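Local coordinates for type IV secretion system protein VirB11 (Brucella suis, PDB 2GZA) that hydrolyses ATP as the hexameric, cytoplasmic ATPase of the VirB type IV secretion system, which could be required to establish the replication niche in the host, at residues Met196-Glu209 with Leu245-Ala259. Sequence-based numbering, arbitrary orientation.
Sequences MQEIPFDQRLITIE and LRSCLRMKPTRILLA
Cys248 SG, on helix 241-248, packs against both Ile206 CG2 (3.6 Å) and Ile208 CD1 (3.8 Å), two side chains on one face of strand 205-209. Ile208 sends that same CD1 on to Leu245 and Ile256. Ile206 has its CG1 beside the backbone N (chi1 -58°), which carries CD1 to Met251 CB at 3.5 Å and to the ring of Pro253. On the other face Leu257 CD1 meets Met196 CG and Leu205 CD1, and Ile199 CD1 lies more loosely against Leu257 CD2, at 4.3 Å.

Between these two layers, strands 205-209 and 255-258 run parallel, 205-209 being the middle strand of three, with 222-226 on its far side. This belongs to the P-loop NTPase fold, and the side chain of Ala259, at the end of the pairing, is about 6 Å from that of Thr189, predicted to bind ATP, without touching it. Ile206 and Ile208 each use both N and O toward the backbone of 255-259; Leu257 N to Ile206 O, at 2.8 Å, is nearly straight (170°).

At the opposite end, Arg204 O takes the amides of both Thr254 and Arg255, while Arg204 N donates to Thr254 OG1 at 2.8 Å. Farther out, Arg255 NH1 reaches an in-plane lone pair of Gln203 OE1 at 3.2 Å, amide and guanidinium only 28° from coplanar. Ile199 CG1 lies over one face of that guanidinium, whose NH2 and NE bind the carbonyls of Val172 and Gly279.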
ATOM      1  N   MET C 196     -19.761 -31.744  20.702  1.00 36.83           N
ATOM      2  CA  MET C 196     -18.804 -32.802  20.397  1.00 36.92           C
ATOM      3  C   MET C 196     -19.372 -34.187  20.674  1.00 37.05           C
ATOM      4  O   MET C 196     -18.969 -35.164  20.035  1.00 37.23           O
ATOM      5  CB  MET C 196     -17.509 -32.588  21.174  1.00 36.91           C
ATOM      6  CG  MET C 196     -16.511 -31.661  20.497  1.00 37.03           C
ATOM      7  SD  MET C 196     -15.377 -30.818  21.635  1.00 37.64           S
ATOM      8  CE  MET C 196     -14.777 -32.161  22.642  1.00 36.94           C
ATOM      9  N   GLN C 197     -20.306 -34.274  21.616  1.00 37.16           N
ATOM     10  CA  GLN C 197     -20.962 -35.542  21.920  1.00 37.32           C
ATOM     11  C   GLN C 197     -21.867 -36.003  20.776  1.00 37.25           C
ATOM     12  O   GLN C 197     -22.276 -37.155  20.726  1.00 37.27           O
ATOM     13  CB  GLN C 197     -21.727 -35.450  23.241  1.00 37.35           C
ATOM     14  CG  GLN C 197     -20.836 -35.356  24.478  1.00 38.28           C
ATOM     15  CD  GLN C 197     -19.828 -36.496  24.579  1.00 39.39           C
ATOM     16  OE1 GLN C 197     -18.620 -36.268  24.592  1.00 39.62           O
ATOM     17  NE2 GLN C 197     -20.324 -37.726  24.639  1.00 39.65           N
ATOM     18  N   GLU C 198     -22.159 -35.093  19.854  1.00 37.29           N
ATOM     19  CA  GLU C 198     -22.982 -35.393  18.681  1.00 37.36           C
ATOM     20  C   GLU C 198     -22.166 -35.945  17.512  1.00 37.30           C
ATOM     21  O   GLU C 198     -22.733 -36.413  16.524  1.00 37.33           O
ATOM     22  CB  GLU C 198     -23.758 -34.152  18.226  1.00 37.31           C
ATOM     23  CG  GLU C 198     -24.671 -33.537  19.281  1.00 38.05           C
ATOM     24  CD  GLU C 198     -25.680 -34.518  19.862  1.00 39.37           C
ATOM     25  OE1 GLU C 198     -25.919 -34.450  21.088  1.00 40.26           O
ATOM     26  OE2 GLU C 198     -26.234 -35.350  19.104  1.00 39.80           O
ATOM     27  N   ILE C 199     -20.841 -35.867  17.617  1.00 37.17           N
ATOM     28  CA  ILE C 199     -19.944 -36.476  16.638  1.00 37.07           C
ATOM     29  C   ILE C 199     -19.987 -37.998  16.815  1.00 37.15           C
ATOM     30  O   ILE C 199     -19.896 -38.486  17.940  1.00 37.13           O
ATOM     31  CB  ILE C 199     -18.485 -35.940  16.777  1.00 37.13           C
ATOM     32  CG1 ILE C 199     -18.471 -34.407  16.762  1.00 37.07           C
ATOM     33  CG2 ILE C 199     -17.577 -36.502  15.673  1.00 36.55           C
ATOM     34  CD1 ILE C 199     -17.156 -33.780  17.151  1.00 36.91           C
ATOM     35  N   PRO C 200     -20.167 -38.747  15.711  1.00 37.35           N
ATOM     36  CA  PRO C 200     -20.173 -40.213  15.756  1.00 37.48           C
ATOM     37  C   PRO C 200     -18.904 -40.749  16.402  1.00 37.79           C
ATOM     38  O   PRO C 200     -17.811 -40.277  16.090  1.00 37.86           O
ATOM     39  CB  PRO C 200     -20.236 -40.610  14.281  1.00 37.38           C
ATOM     40  CG  PRO C 200     -20.905 -39.453  13.614  1.00 37.39           C
ATOM     41  CD  PRO C 200     -20.405 -38.244  14.345  1.00 37.47           C
ATOM     42  N   PHE C 201     -19.066 -41.722  17.292  1.00 38.00           N
ATOM     43  CA  PHE C 201     -18.001 -42.196  18.167  1.00 38.38           C
ATOM     44  C   PHE C 201     -16.865 -42.916  17.441  1.00 38.40           C
ATOM     45  O   PHE C 201     -15.814 -43.177  18.030  1.00 38.44           O
ATOM     46  CB  PHE C 201     -18.584 -43.099  19.256  1.00 38.62           C
ATOM     47  CG  PHE C 201     -19.615 -42.418  20.119  1.00 39.51           C
ATOM     48  CD1 PHE C 201     -20.695 -43.129  20.612  1.00 39.83           C
ATOM     49  CD2 PHE C 201     -19.509 -41.060  20.434  1.00 40.10           C
ATOM     50  CE1 PHE C 201     -21.649 -42.507  21.412  1.00 40.18           C
ATOM     51  CE2 PHE C 201     -20.462 -40.433  21.230  1.00 40.00           C
ATOM     52  CZ  PHE C 201     -21.530 -41.157  21.719  1.00 40.10           C
ATOM     53  N   ASP C 202     -17.074 -43.227  16.166  1.00 38.36           N
ATOM     54  CA  ASP C 202     -16.086 -43.964  15.374  1.00 38.54           C
ATOM     55  C   ASP C 202     -15.192 -43.063  14.519  1.00 38.15           C
ATOM     56  O   ASP C 202     -14.363 -43.548  13.738  1.00 38.13           O
ATOM     57  CB  ASP C 202     -16.776 -45.019  14.499  1.00 38.82           C
ATOM     58  CG  ASP C 202     -17.695 -44.413  13.447  1.00 39.74           C
ATOM     59  OD1 ASP C 202     -18.111 -43.242  13.597  1.00 40.50           O
ATOM     60  OD2 ASP C 202     -18.003 -45.119  12.462  1.00 41.09           O
ATOM     61  N   GLN C 203     -15.370 -41.754  14.666  1.00 37.66           N
ATOM     62  CA  GLN C 203     -14.580 -40.783  13.921  1.00 37.13           C
ATOM     63  C   GLN C 203     -13.323 -40.393  14.683  1.00 36.70           C
ATOM     64  O   GLN C 203     -13.322 -40.334  15.911  1.00 36.90           O
ATOM     65  CB  GLN C 203     -15.415 -39.549  13.595  1.00 37.32           C
ATOM     66  CG  GLN C 203     -16.477 -39.786  12.526  1.00 37.48           C
ATOM     67  CD  GLN C 203     -17.200 -38.517  12.102  1.00 37.58           C
ATOM     68  OE1 GLN C 203     -16.822 -37.410  12.475  1.00 38.20           O
ATOM     69  NE2 GLN C 203     -18.250 -38.678  11.318  1.00 38.19           N
ATOM     70  N   ARG C 204     -12.249 -40.138  13.952  1.00 36.09           N
ATOM     71  CA  ARG C 204     -10.984 -39.778  14.566  1.00 35.54           C
ATOM     72  C   ARG C 204     -10.949 -38.279  14.876  1.00 35.27           C
ATOM     73  O   ARG C 204     -11.143 -37.462  13.979  1.00 35.28           O
ATOM     74  CB  ARG C 204      -9.819 -40.189  13.661  1.00 35.50           C
ATOM     75  CG  ARG C 204      -8.457 -39.793  14.197  1.00 35.16           C
ATOM     76  CD  ARG C 204      -7.347 -40.494  13.465  1.00 34.72           C
ATOM     77  NE  ARG C 204      -6.172 -40.629  14.321  1.00 35.76           N
ATOM     78  CZ  ARG C 204      -4.998 -40.062  14.082  1.00 35.44           C
ATOM     79  NH1 ARG C 204      -4.814 -39.326  12.995  1.00 35.85           N
ATOM     80  NH2 ARG C 204      -4.000 -40.251  14.920  1.00 34.78           N
ATOM     81  N   LEU C 205     -10.695 -37.930  16.138  1.00 34.88           N
ATOM     82  CA  LEU C 205     -10.699 -36.527  16.574  1.00 34.60           C
ATOM     83  C   LEU C 205      -9.356 -36.082  17.128  1.00 34.36           C
ATOM     84  O   LEU C 205      -8.662 -36.836  17.804  1.00 34.36           O
ATOM     85  CB  LEU C 205     -11.797 -36.256  17.612  1.00 34.59           C
ATOM     86  CG  LEU C 205     -13.221 -36.740  17.328  1.00 34.69           C
ATOM     87  CD1 LEU C 205     -14.160 -36.335  18.454  1.00 34.43           C
ATOM     88  CD2 LEU C 205     -13.729 -36.213  16.012  1.00 34.65           C
ATOM     89  N   ILE C 206      -8.998 -34.844  16.826  1.00 34.12           N
ATOM     90  CA  ILE C 206      -7.802 -34.235  17.372  1.00 33.91           C
ATOM     91  C   ILE C 206      -8.165 -32.884  17.996  1.00 33.90           C
ATOM     92  O   ILE C 206      -8.715 -32.018  17.325  1.00 33.72           O
ATOM     93  CB  ILE C 206      -6.696 -34.101  16.293  1.00 33.81           C
ATOM     94  CG1 ILE C 206      -6.366 -35.488  15.701  1.00 33.67           C
ATOM     95  CG2 ILE C 206      -5.459 -33.423  16.879  1.00 33.67           C
ATOM     96  CD1 ILE C 206      -5.213 -35.531  14.712  1.00 33.41           C
ATOM     97  N   THR C 207      -7.885 -32.732  19.290  1.00 33.88           N
ATOM     98  CA  THR C 207      -8.143 -31.483  19.992  1.00 33.92           C
ATOM     99  C   THR C 207      -6.864 -30.688  20.079  1.00 34.18           C
ATOM    100  O   THR C 207      -5.791 -31.263  20.227  1.00 34.20           O
ATOM    101  CB  THR C 207      -8.706 -31.694  21.421  1.00 33.82           C
ATOM    102  OG1 THR C 207      -7.787 -32.468  22.200  1.00 33.43           O
ATOM    103  CG2 THR C 207     -10.046 -32.388  21.371  1.00 33.61           C
ATOM    104  N   ILE C 208      -6.990 -29.367  19.975  1.00 34.54           N
ATOM    105  CA  ILE C 208      -5.865 -28.452  20.135  1.00 34.89           C
ATOM    106  C   ILE C 208      -6.212 -27.451  21.220  1.00 35.34           C
ATOM    107  O   ILE C 208      -7.114 -26.628  21.054  1.00 35.27           O
ATOM    108  CB  ILE C 208      -5.524 -27.697  18.825  1.00 34.67           C
ATOM    109  CG1 ILE C 208      -5.153 -28.679  17.712  1.00 34.72           C
ATOM    110  CG2 ILE C 208      -4.369 -26.728  19.064  1.00 34.92           C
ATOM    111  CD1 ILE C 208      -5.272 -28.127  16.321  1.00 33.91           C
ATOM    112  N   GLU C 209      -5.496 -27.520  22.333  1.00 36.01           N
ATOM    113  CA  GLU C 209      -5.805 -26.659  23.460  1.00 36.94           C
ATOM    114  C   GLU C 209      -4.585 -26.237  24.264  1.00 37.21           C
ATOM    115  O   GLU C 209      -3.487 -26.758  24.067  1.00 37.37           O
ATOM    116  CB  GLU C 209      -6.892 -27.291  24.330  1.00 36.92           C
ATOM    117  CG  GLU C 209      -6.608 -28.682  24.764  1.00 37.77           C
ATOM    118  CD  GLU C 209      -7.844 -29.445  25.187  1.00 39.30           C
ATOM    119  OE1 GLU C 209      -8.884 -28.814  25.475  1.00 40.57           O
ATOM    120  OE2 GLU C 209      -7.761 -30.691  25.253  1.00 39.99           O
ATOM    121  N   LEU C 245      -2.156 -26.962  14.268  1.00 34.15           N
ATOM    122  CA  LEU C 245      -3.122 -27.050  13.176  1.00 34.77           C
ATOM    123  C   LEU C 245      -2.460 -27.613  11.919  1.00 35.28           C
ATOM    124  O   LEU C 245      -3.032 -28.455  11.237  1.00 35.38           O
ATOM    125  CB  LEU C 245      -3.785 -25.702  12.874  1.00 34.51           C
ATOM    126  CG  LEU C 245      -5.026 -25.281  13.677  1.00 34.81           C
ATOM    127  CD1 LEU C 245      -5.272 -23.782  13.548  1.00 34.91           C
ATOM    128  CD2 LEU C 245      -6.278 -26.053  13.271  1.00 33.94           C
ATOM    129  N   ARG C 246      -1.248 -27.159  11.623  1.00 35.94           N
ATOM    130  CA  ARG C 246      -0.511 -27.667  10.462  1.00 36.61           C
ATOM    131  C   ARG C 246      -0.115 -29.123  10.644  1.00 36.54           C
ATOM    132  O   ARG C 246      -0.125 -29.904   9.695  1.00 36.89           O
ATOM    133  CB  ARG C 246       0.706 -26.794  10.142  1.00 36.59           C
ATOM    134  CG  ARG C 246       0.334 -25.537   9.337  1.00 38.39           C
ATOM    135  CD  ARG C 246       1.522 -24.606   9.061  1.00 39.10           C
ATOM    136  NE  ARG C 246       1.481 -23.384   9.875  1.00 40.68           N
ATOM    137  CZ  ARG C 246       2.364 -23.076  10.822  1.00 42.10           C
ATOM    138  NH1 ARG C 246       3.377 -23.891  11.087  1.00 42.86           N
ATOM    139  NH2 ARG C 246       2.240 -21.941  11.505  1.00 43.01           N
ATOM    140  N   SER C 247       0.216 -29.488  11.874  1.00 36.58           N
ATOM    141  CA  SER C 247       0.525 -30.864  12.204  1.00 36.25           C
ATOM    142  C   SER C 247      -0.661 -31.793  11.919  1.00 36.20           C
ATOM    143  O   SER C 247      -0.479 -32.894  11.405  1.00 36.06           O
ATOM    144  CB  SER C 247       0.965 -30.963  13.660  1.00 36.30           C
ATOM    145  OG  SER C 247       1.591 -32.209  13.911  1.00 36.62           O
ATOM    146  N   CYS C 248      -1.869 -31.329  12.232  1.00 36.15           N
ATOM    147  CA  CYS C 248      -3.096 -32.088  11.993  1.00 36.04           C
ATOM    148  C   CYS C 248      -3.290 -32.520  10.549  1.00 36.15           C
ATOM    149  O   CYS C 248      -3.854 -33.588  10.295  1.00 36.21           O
ATOM    150  CB  CYS C 248      -4.312 -31.297  12.463  1.00 36.00           C
ATOM    151  SG  CYS C 248      -4.411 -31.213  14.247  1.00 36.42           S
ATOM    152  N   LEU C 249      -2.818 -31.701   9.610  1.00 36.24           N
ATOM    153  CA  LEU C 249      -2.911 -32.018   8.185  1.00 36.54           C
ATOM    154  C   LEU C 249      -2.221 -33.345   7.849  1.00 36.73           C
ATOM    155  O   LEU C 249      -2.596 -34.030   6.893  1.00 36.71           O
ATOM    156  CB  LEU C 249      -2.323 -30.887   7.334  1.00 36.49           C
ATOM    157  CG  LEU C 249      -2.919 -29.476   7.443  1.00 36.84           C
ATOM    158  CD1 LEU C 249      -2.107 -28.486   6.641  1.00 36.43           C
ATOM    159  CD2 LEU C 249      -4.387 -29.424   7.029  1.00 36.88           C
ATOM    160  N   ARG C 250      -1.230 -33.707   8.656  1.00 36.86           N
ATOM    161  CA  ARG C 250      -0.462 -34.932   8.447  1.00 37.34           C
ATOM    162  C   ARG C 250      -0.820 -36.068   9.403  1.00 37.16           C
ATOM    163  O   ARG C 250      -0.173 -37.109   9.397  1.00 36.74           O
ATOM    164  CB  ARG C 250       1.027 -34.642   8.555  1.00 37.55           C
ATOM    165  CG  ARG C 250       1.525 -33.629   7.565  1.00 39.71           C
ATOM    166  CD  ARG C 250       3.006 -33.760   7.368  1.00 43.78           C
ATOM    167  NE  ARG C 250       3.409 -33.186   6.091  1.00 46.42           N
ATOM    168  CZ  ARG C 250       3.869 -31.937   5.964  1.00 48.53           C
ATOM    169  NH1 ARG C 250       3.978 -31.150   7.037  1.00 48.99           N
ATOM    170  NH2 ARG C 250       4.212 -31.476   4.773  1.00 48.91           N
ATOM    171  N   MET C 251      -1.820 -35.856  10.250  1.00 37.55           N
ATOM    172  CA  MET C 251      -2.383 -36.952  11.048  1.00 37.97           C
ATOM    173  C   MET C 251      -3.607 -37.293  10.230  1.00 38.15           C
ATOM    174  O   MET C 251      -3.726 -36.811   9.191  1.00 38.54           O
ATOM    175  CB  MET C 251      -2.663 -36.501  12.472  1.00 38.03           C
ATOM    176  CG  MET C 251      -1.369 -36.180  13.204  1.00 38.14           C
ATOM    177  SD  MET C 251      -1.532 -35.006  14.554  1.00 40.53           S
ATOM    178  CE  MET C 251       0.046 -34.230  14.440  1.00 38.32           C
ATOM    179  N   LYS C 252      -4.531 -38.121  10.563  1.00 38.05           N
ATOM    180  CA  LYS C 252      -5.555 -38.320   9.541  1.00 37.93           C
ATOM    181  C   LYS C 252      -6.860 -38.118  10.253  1.00 37.72           C
ATOM    182  O   LYS C 252      -7.611 -39.068  10.417  1.00 37.75           O
ATOM    183  CB  LYS C 252      -5.415 -39.723   8.917  1.00 38.15           C
ATOM    184  CG  LYS C 252      -6.487 -40.136   7.904  1.00 39.15           C
ATOM    185  CD  LYS C 252      -6.067 -39.938   6.450  1.00 39.73           C
ATOM    186  CE  LYS C 252      -7.146 -40.481   5.522  1.00 40.69           C
ATOM    187  NZ  LYS C 252      -6.678 -40.653   4.120  1.00 41.81           N
ATOM    188  N   PRO C 253      -7.126 -36.879  10.715  1.00 37.60           N
ATOM    189  CA  PRO C 253      -8.283 -36.735  11.570  1.00 37.31           C
ATOM    190  C   PRO C 253      -9.546 -36.679  10.732  1.00 37.04           C
ATOM    191  O   PRO C 253      -9.487 -36.364   9.549  1.00 36.79           O
ATOM    192  CB  PRO C 253      -8.034 -35.398  12.274  1.00 37.58           C
ATOM    193  CG  PRO C 253      -7.235 -34.602  11.307  1.00 37.35           C
ATOM    194  CD  PRO C 253      -6.453 -35.588  10.473  1.00 37.69           C
ATOM    195  N   THR C 254     -10.672 -37.019  11.341  1.00 36.83           N
ATOM    196  CA  THR C 254     -11.952 -36.791  10.718  1.00 36.46           C
ATOM    197  C   THR C 254     -12.336 -35.331  10.985  1.00 36.32           C
ATOM    198  O   THR C 254     -12.706 -34.614  10.056  1.00 36.37           O
ATOM    199  CB  THR C 254     -13.029 -37.759  11.226  1.00 36.57           C
ATOM    200  OG1 THR C 254     -12.467 -39.067  11.394  1.00 36.21           O
ATOM    201  CG2 THR C 254     -14.175 -37.829  10.241  1.00 36.58           C
ATOM    202  N   ARG C 255     -12.239 -34.892  12.239  1.00 35.76           N
ATOM    203  CA  ARG C 255     -12.379 -33.467  12.549  1.00 35.75           C
ATOM    204  C   ARG C 255     -11.307 -32.942  13.493  1.00 35.46           C
ATOM    205  O   ARG C 255     -10.727 -33.696  14.289  1.00 35.49           O
ATOM    206  CB  ARG C 255     -13.778 -33.076  13.048  1.00 36.11           C
ATOM    207  CG  ARG C 255     -14.611 -34.179  13.671  1.00 37.06           C
ATOM    208  CD  ARG C 255     -15.813 -34.512  12.788  1.00 38.43           C
ATOM    209  NE  ARG C 255     -16.821 -33.459  12.874  1.00 39.72           N
ATOM    210  CZ  ARG C 255     -18.113 -33.614  12.607  1.00 40.02           C
ATOM    211  NH1 ARG C 255     -18.592 -34.787  12.229  1.00 40.17           N
ATOM    212  NH2 ARG C 255     -18.929 -32.581  12.726  1.00 40.75           N
ATOM    213  N   ILE C 256     -11.049 -31.641  13.375  1.00 35.01           N
ATOM    214  CA  ILE C 256     -10.100 -30.938  14.222  1.00 34.51           C
ATOM    215  C   ILE C 256     -10.871 -30.028  15.157  1.00 34.39           C
ATOM    216  O   ILE C 256     -11.728 -29.260  14.718  1.00 34.58           O
ATOM    217  CB  ILE C 256      -9.100 -30.133  13.369  1.00 34.50           C
ATOM    218  CG1 ILE C 256      -8.304 -31.084  12.472  1.00 34.09           C
ATOM    219  CG2 ILE C 256      -8.151 -29.349  14.249  1.00 34.18           C
ATOM    220  CD1 ILE C 256      -7.851 -30.497  11.151  1.00 33.33           C
ATOM    221  N   LEU C 257     -10.577 -30.140  16.446  1.00 34.31           N
ATOM    222  CA  LEU C 257     -11.298 -29.408  17.469  1.00 34.13           C
ATOM    223  C   LEU C 257     -10.338 -28.478  18.185  1.00 34.30           C
ATOM    224  O   LEU C 257      -9.703 -28.851  19.168  1.00 34.36           O
ATOM    225  CB  LEU C 257     -11.995 -30.373  18.424  1.00 33.94           C
ATOM    226  CG  LEU C 257     -12.878 -31.420  17.737  1.00 34.10           C
ATOM    227  CD1 LEU C 257     -13.237 -32.552  18.704  1.00 34.00           C
ATOM    228  CD2 LEU C 257     -14.130 -30.789  17.131  1.00 33.91           C
ATOM    229  N   LEU C 258     -10.217 -27.271  17.640  1.00 34.45           N
ATOM    230  CA  LEU C 258      -9.446 -26.196  18.251  1.00 34.37           C
ATOM    231  C   LEU C 258     -10.300 -25.543  19.327  1.00 34.36           C
ATOM    232  O   LEU C 258     -11.360 -25.002  19.022  1.00 34.42           O
ATOM    233  CB  LEU C 258      -9.087 -25.152  17.197  1.00 34.18           C
ATOM    234  CG  LEU C 258      -7.749 -24.398  17.213  1.00 34.37           C
ATOM    235  CD1 LEU C 258      -7.925 -23.064  16.515  1.00 34.21           C
ATOM    236  CD2 LEU C 258      -7.158 -24.185  18.594  1.00 34.15           C
ATOM    237  N   ALA C 259      -9.842 -25.590  20.572  1.00 34.35           N
ATOM    238  CA  ALA C 259     -10.594 -25.025  21.686  1.00 34.80           C
ATOM    239  C   ALA C 259     -11.044 -23.594  21.408  1.00 35.15           C
ATOM    240  O   ALA C 259     -12.213 -23.263  21.582  1.00 35.24           O
ATOM    241  CB  ALA C 259      -9.785 -25.088  22.970  1.00 34.90           C
TER